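Local coordinates for TsrD (Streptomyces laurentii, PDB 5X7L), which belongs to the SnoaL-like polyketide cyclase family of the NTF2 clan, small proteins in which helices pack against a curved antiparallel sheet, at residues Met50-Ala53 against Ile54-Trp57. Residues are numbered along the deposited sequence; the frame is centred on the assembly and turned at random.
Sequences MRAA and IRRW
The carbonyl oxygen of Met-50 accepts the backbone N-H of Ile-54 one turn on, O to N 3.2 Å, and CG1 of Ile-54 lies 3.6 Å from that same oxygen. Met-50, a selenomethionine, and Ile-54 both reach helix 6-22, where Tyr-20 touches the two side chains; an isopropyl alcohol molecule lies beside Met-50. Arg-51 O receives the N-H of Arg-55. The extended side chain of Arg-51 runs off to salt bridges with Glu-48 and Asp-29, whereas that of Arg-55 bends at chi3 (-59°) and folds back along the helix. Its guanidinium thereby lays one face over CA of Ala-52, with NH2 3.6 Å from CB of Ala-52 and NH1 3.8 Å from CB of Arg-51. Ala-52 O is bonded to the N-H of Arg-56, whose own bend at chi3 (55°) returns NH2 to 4.2 Å from CB of Ala-53. NH1 of Arg-56 lies over one face of the Trp-57 indole, 3.4 Å above its plane and displaced toward the rim. The backbone bond from Trp-57 N to Ala-53 O is nearly straight, 171° at the hydrogen, and CD1 of the indole also approaches this oxygen, at 3.1 Å. Beyond, Trp-57 meets Phe-84 of the sheet edge-to-face. Helix 47-60 is a regular, amphipathic alpha-helix here: Met-50, Ile-54 and Trp-57 are buried while Arg-55 is exposed, consistent with packing against the NTF2-like core.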
HETATM    1  N   MSE B  50       5.000  18.283   5.716  1.00 14.57           N
HETATM    2  CA  MSE B  50       5.518  17.058   6.320  1.00 14.38           C
HETATM    3  C   MSE B  50       6.107  17.308   7.693  1.00 13.76           C
HETATM    4  O   MSE B  50       6.012  16.445   8.566  1.00 14.84           O
HETATM    5  CB  MSE B  50       6.531  16.395   5.391  1.00 15.08           C
HETATM    6  CG  MSE B  50       5.863  15.753   4.176  1.00 17.23           C
HETATM    7 SE   MSE B  50       4.742  14.200   4.652  0.72 21.04          SE
HETATM    8  CE  MSE B  50       6.165  12.895   4.959  0.86 22.38           C
ATOM      9  N   ARG B  51       6.711  18.475   7.905  1.00 13.36           N
ATOM     10  CA  ARG B  51       7.167  18.842   9.245  1.00 14.35           C
ATOM     11  C   ARG B  51       5.989  18.876  10.217  1.00 14.41           C
ATOM     12  O   ARG B  51       6.103  18.433  11.362  1.00 15.06           O
ATOM     13  CB  ARG B  51       7.867  20.198   9.234  1.00 14.08           C
ATOM     14  CG  ARG B  51       9.152  20.233   8.430  1.00 13.67           C
ATOM     15  CD  ARG B  51       9.643  21.655   8.274  1.00 13.76           C
ATOM     16  NE  ARG B  51      10.911  21.721   7.565  1.00 12.48           N
ATOM     17  CZ  ARG B  51      11.469  22.844   7.125  1.00 12.13           C
ATOM     18  NH1 ARG B  51      10.851  24.009   7.281  1.00 13.34           N
ATOM     19  NH2 ARG B  51      12.647  22.805   6.519  1.00 12.26           N
ATOM     20  N   ALA B  52       4.857  19.400   9.750  1.00 14.62           N
ATOM     21  CA  ALA B  52       3.644  19.456  10.567  1.00 15.23           C
ATOM     22  C   ALA B  52       3.165  18.056  10.960  1.00 15.03           C
ATOM     23  O   ALA B  52       2.693  17.847  12.080  1.00 15.96           O
ATOM     24  CB  ALA B  52       2.542  20.209   9.831  1.00 16.28           C
ATOM     25  N   ALA B  53       3.285  17.105  10.042  1.00 14.76           N
ATOM     26  CA  ALA B  53       2.920  15.720  10.339  1.00 15.84           C
ATOM     27  C   ALA B  53       3.783  15.149  11.468  1.00 15.69           C
ATOM     28  O   ALA B  53       3.266  14.506  12.381  1.00 16.58           O
ATOM     29  CB  ALA B  53       3.026  14.856   9.090  1.00 17.19           C
ATOM     30  N   ILE B  54       5.091  15.399  11.416  1.00 15.21           N
ATOM     31  CA  ILE B  54       5.998  14.930  12.470  1.00 15.98           C
ATOM     32  C   ILE B  54       5.566  15.467  13.830  1.00 16.43           C
ATOM     33  O   ILE B  54       5.495  14.717  14.802  1.00 18.16           O
ATOM     34  CB  ILE B  54       7.470  15.347  12.214  1.00 15.95           C
ATOM     35  CG1 ILE B  54       8.011  14.707  10.931  1.00 17.23           C
ATOM     36  CG2 ILE B  54       8.356  14.984  13.404  1.00 17.02           C
ATOM     37  CD1 ILE B  54       7.969  13.194  10.903  1.00 18.42           C
ATOM     38  N   ARG B  55       5.271  16.761  13.894  1.00 17.43           N
ATOM     39  CA  ARG B  55       4.854  17.381  15.148  1.00 18.88           C
ATOM     40  C   ARG B  55       3.544  16.784  15.652  1.00 20.06           C
ATOM     41  O   ARG B  55       3.386  16.552  16.850  1.00 21.63           O
ATOM     42  CB  ARG B  55       4.718  18.894  14.988  1.00 20.89           C
ATOM     43  CG  ARG B  55       6.026  19.594  14.664  1.00 22.78           C
ATOM     44  CD  ARG B  55       5.923  21.094  14.882  1.00 26.05           C
ATOM     45  NE  ARG B  55       4.874  21.694  14.061  1.00 28.12           N
ATOM     46  CZ  ARG B  55       5.030  22.085  12.798  1.00 29.23           C
ATOM     47  NH1 ARG B  55       6.199  21.940  12.182  1.00 29.67           N
ATOM     48  NH2 ARG B  55       4.007  22.617  12.142  1.00 29.94           N
ATOM     49  N   ARG B  56       2.615  16.526  14.737  1.00 18.92           N
ATOM     50  CA  ARG B  56       1.323  15.945  15.104  1.00 19.65           C
ATOM     51  C   ARG B  56       1.482  14.542  15.684  1.00 19.67           C
ATOM     52  O   ARG B  56       0.903  14.230  16.727  1.00 20.46           O
ATOM     53  CB  ARG B  56       0.379  15.910  13.899  1.00 20.71           C
ATOM     54  CG  ARG B  56      -0.935  15.189  14.165  1.00 22.57           C
ATOM     55  CD  ARG B  56      -1.906  15.328  13.002  1.00 23.63           C
ATOM     56  NE  ARG B  56      -1.331  14.872  11.736  1.00 26.16           N
ATOM     57  CZ  ARG B  56      -1.224  13.598  11.362  1.00 29.04           C
ATOM     58  NH1 ARG B  56      -1.648  12.618  12.155  1.00 30.23           N
ATOM     59  NH2 ARG B  56      -0.685  13.304  10.185  1.00 30.29           N
ATOM     60  N   TRP B  57       2.257  13.696  15.014  1.00 20.03           N
ATOM     61  CA  TRP B  57       2.474  12.338  15.507  1.00 19.88           C
ATOM     62  C   TRP B  57       3.182  12.338  16.860  1.00 22.63           C
ATOM     63  O   TRP B  57       2.861  11.532  17.731  1.00 22.24           O
ATOM     64  CB  TRP B  57       3.284  11.510  14.513  1.00 21.12           C
ATOM     65  CG  TRP B  57       2.555  11.150  13.258  1.00 19.86           C
ATOM     66  CD1 TRP B  57       2.918  11.475  11.986  1.00 20.48           C
ATOM     67  CD2 TRP B  57       1.350  10.380  13.147  1.00 19.93           C
ATOM     68  NE1 TRP B  57       2.015  10.962  11.088  1.00 21.07           N
ATOM     69  CE2 TRP B  57       1.041  10.286  11.774  1.00 20.83           C
ATOM     70  CE3 TRP B  57       0.498   9.767  14.073  1.00 20.68           C
ATOM     71  CZ2 TRP B  57      -0.079   9.599  11.304  1.00 20.42           C
ATOM     72  CZ3 TRP B  57      -0.618   9.085  13.604  1.00 20.35           C
ATOM     73  CH2 TRP B  57      -0.896   9.008  12.231  1.00 20.77           C
TER